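Prepilin-like protein (Thermus thermophilus, PDB 6QVF) probably serves as a type IV pilin-like DNA receptor at the pilus tip, helping the bacterium take up DNA during natural competence. Local coordinates at residues R56-F60 against T139-P145. Sequence-based numbering, arbitrary orientation.
Sequences RSFYF and TCYDVYP
Val143 packs against the ring of Phe58, with CG2 of Val143 3.5 Å from CE1 of Phe58. The same ring carbon, CE1 of Phe58, lies 3.5 Å from O of Tyr144, and this carbonyl oxygen comes in at the rim of the ring, in its plane. Phe60 meets the start of the loop. CA of Cys140 stands over one face of the Phe60 ring, 4.0 Å from its centroid, a CH-pi contact. CB of Cys140 also touches CE1 of Phe60 at 3.8 Å. Phe60 CG is anti to the backbone N (chi1 179°), which sends the ring toward this turn. At the other end, Pro145 follows a cis peptide bond. Its CD lies over one face of the Arg56 guanidinium, 3.4 Å from NH1 of Arg56. The Arg56 CG packs on a face of the Phe58 ring. With an alanine in place of Arg56, Pro145 and that face of Phe58 would probably lose their packing against this side chain.

Second-shell bonds shape the loop. Thr139 OG1 accepts a bent bond from Tyr141 N in an ST turn. Thr139 N donates to Asp142 OD2 at 3.0 Å, nearly straight at 177° but from above the carboxylate plane. Val29 of helix 2-30 also packs on Phe60. This long helix and the antiparallel sheet ending in strand 131-139 fit a type IV pilin. The contact sets the loop holding the Cys140–Cys155 disulfide against 56-60. No hydrogen bond crosses; the join is side-chain packing, mostly apolar, with a guanidinium over a proline at one end.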
# COMPACT_ATOMS: atom_id res chain seq x y z
N ARG B 56 -1.44 -23.02 19.15
CA ARG B 56 -1.70 -22.34 17.88
C ARG B 56 -0.34 -21.96 17.25
O ARG B 56 0.60 -21.59 17.95
CB ARG B 56 -2.59 -21.12 18.15
CG ARG B 56 -3.06 -20.42 16.87
CD ARG B 56 -4.16 -19.45 17.20
NE ARG B 56 -5.40 -20.18 17.49
CZ ARG B 56 -6.05 -20.25 18.64
NH1 ARG B 56 -5.53 -19.80 19.78
NH2 ARG B 56 -7.24 -20.81 18.65
N SER B 57 -0.30 -22.06 15.91
CA SER B 57 0.81 -21.72 15.07
C SER B 57 0.34 -20.66 14.09
O SER B 57 -0.67 -20.86 13.38
CB SER B 57 1.32 -22.93 14.35
OG SER B 57 2.44 -22.65 13.51
N PHE B 58 1.09 -19.55 14.03
CA PHE B 58 0.74 -18.45 13.12
C PHE B 58 1.68 -18.42 11.92
O PHE B 58 2.88 -18.28 12.09
CB PHE B 58 0.81 -17.10 13.84
CG PHE B 58 -0.12 -16.97 15.01
CD1 PHE B 58 -1.45 -16.70 14.80
CD2 PHE B 58 0.31 -17.14 16.31
CE1 PHE B 58 -2.32 -16.57 15.85
CE2 PHE B 58 -0.58 -17.02 17.37
CZ PHE B 58 -1.90 -16.74 17.13
N TYR B 59 1.11 -18.51 10.73
CA TYR B 59 1.91 -18.40 9.52
C TYR B 59 2.57 -17.01 9.43
O TYR B 59 3.52 -16.85 8.67
CB TYR B 59 1.07 -18.70 8.28
CG TYR B 59 0.87 -20.17 8.01
CD1 TYR B 59 0.12 -20.95 8.87
CD2 TYR B 59 1.52 -20.80 6.97
CE1 TYR B 59 -0.06 -22.31 8.64
CE2 TYR B 59 1.32 -22.15 6.71
CZ TYR B 59 0.56 -22.92 7.57
OH TYR B 59 0.39 -24.27 7.36
N PHE B 60 2.01 -16.03 10.12
CA PHE B 60 2.61 -14.69 10.17
C PHE B 60 4.12 -14.82 10.44
O PHE B 60 4.96 -14.14 9.83
CB PHE B 60 1.92 -13.82 11.21
CG PHE B 60 2.50 -12.45 11.31
CD1 PHE B 60 3.65 -12.22 12.05
CD2 PHE B 60 1.93 -11.41 10.60
CE1 PHE B 60 4.22 -10.95 12.09
CE2 PHE B 60 2.48 -10.13 10.69
CZ PHE B 60 3.61 -9.92 11.42
N THR B 139 0.03 -6.40 10.72
CA THR B 139 0.88 -6.48 11.87
C THR B 139 0.56 -7.73 12.66
O THR B 139 -0.47 -8.39 12.50
CB THR B 139 0.83 -5.26 12.78
OG1 THR B 139 -0.34 -5.34 13.60
CG2 THR B 139 0.84 -3.96 12.01
N CYS B 140 1.50 -8.06 13.55
CA CYS B 140 1.35 -9.20 14.40
C CYS B 140 0.13 -9.07 15.30
O CYS B 140 -0.37 -10.07 15.77
CB CYS B 140 2.63 -9.45 15.20
SG CYS B 140 3.18 -8.02 16.16
N TYR B 141 -0.35 -7.86 15.53
CA TYR B 141 -1.49 -7.61 16.34
C TYR B 141 -2.80 -7.97 15.63
O TYR B 141 -3.87 -8.00 16.27
CB TYR B 141 -1.53 -6.16 16.81
CG TYR B 141 -0.39 -5.81 17.72
CD1 TYR B 141 -0.41 -6.24 19.03
CD2 TYR B 141 0.76 -5.18 17.26
CE1 TYR B 141 0.63 -5.96 19.90
CE2 TYR B 141 1.82 -4.91 18.12
CZ TYR B 141 1.76 -5.31 19.44
OH TYR B 141 2.79 -5.05 20.31
N ASP B 142 -2.74 -8.22 14.32
CA ASP B 142 -3.94 -8.46 13.55
C ASP B 142 -4.38 -9.93 13.51
O ASP B 142 -5.48 -10.22 12.96
CB ASP B 142 -3.73 -7.97 12.11
CG ASP B 142 -3.49 -6.47 12.04
OD1 ASP B 142 -3.99 -5.74 12.94
OD2 ASP B 142 -2.89 -6.01 11.04
N VAL B 143 -3.57 -10.85 14.08
CA VAL B 143 -3.98 -12.23 14.08
C VAL B 143 -5.07 -12.42 15.15
O VAL B 143 -5.25 -11.58 16.00
CB VAL B 143 -2.80 -13.20 14.31
CG1 VAL B 143 -1.75 -13.08 13.23
CG2 VAL B 143 -2.19 -13.06 15.66
N TYR B 144 -5.75 -13.56 15.07
CA TYR B 144 -6.71 -13.96 16.07
C TYR B 144 -6.20 -15.24 16.74
O TYR B 144 -5.82 -16.19 16.05
CB TYR B 144 -8.11 -14.26 15.47
CG TYR B 144 -9.06 -14.76 16.51
CD1 TYR B 144 -9.76 -13.88 17.32
CD2 TYR B 144 -9.14 -16.11 16.80
CE1 TYR B 144 -10.57 -14.32 18.35
CE2 TYR B 144 -9.94 -16.58 17.84
CZ TYR B 144 -10.65 -15.67 18.61
OH TYR B 144 -11.44 -16.06 19.65
N PRO B 145 -6.25 -15.34 18.08
CA PRO B 145 -6.60 -14.22 18.94
C PRO B 145 -5.48 -13.17 18.99
O PRO B 145 -4.33 -13.50 18.71
CB PRO B 145 -6.75 -14.85 20.32
CG PRO B 145 -6.05 -16.14 20.24
CD PRO B 145 -6.02 -16.59 18.80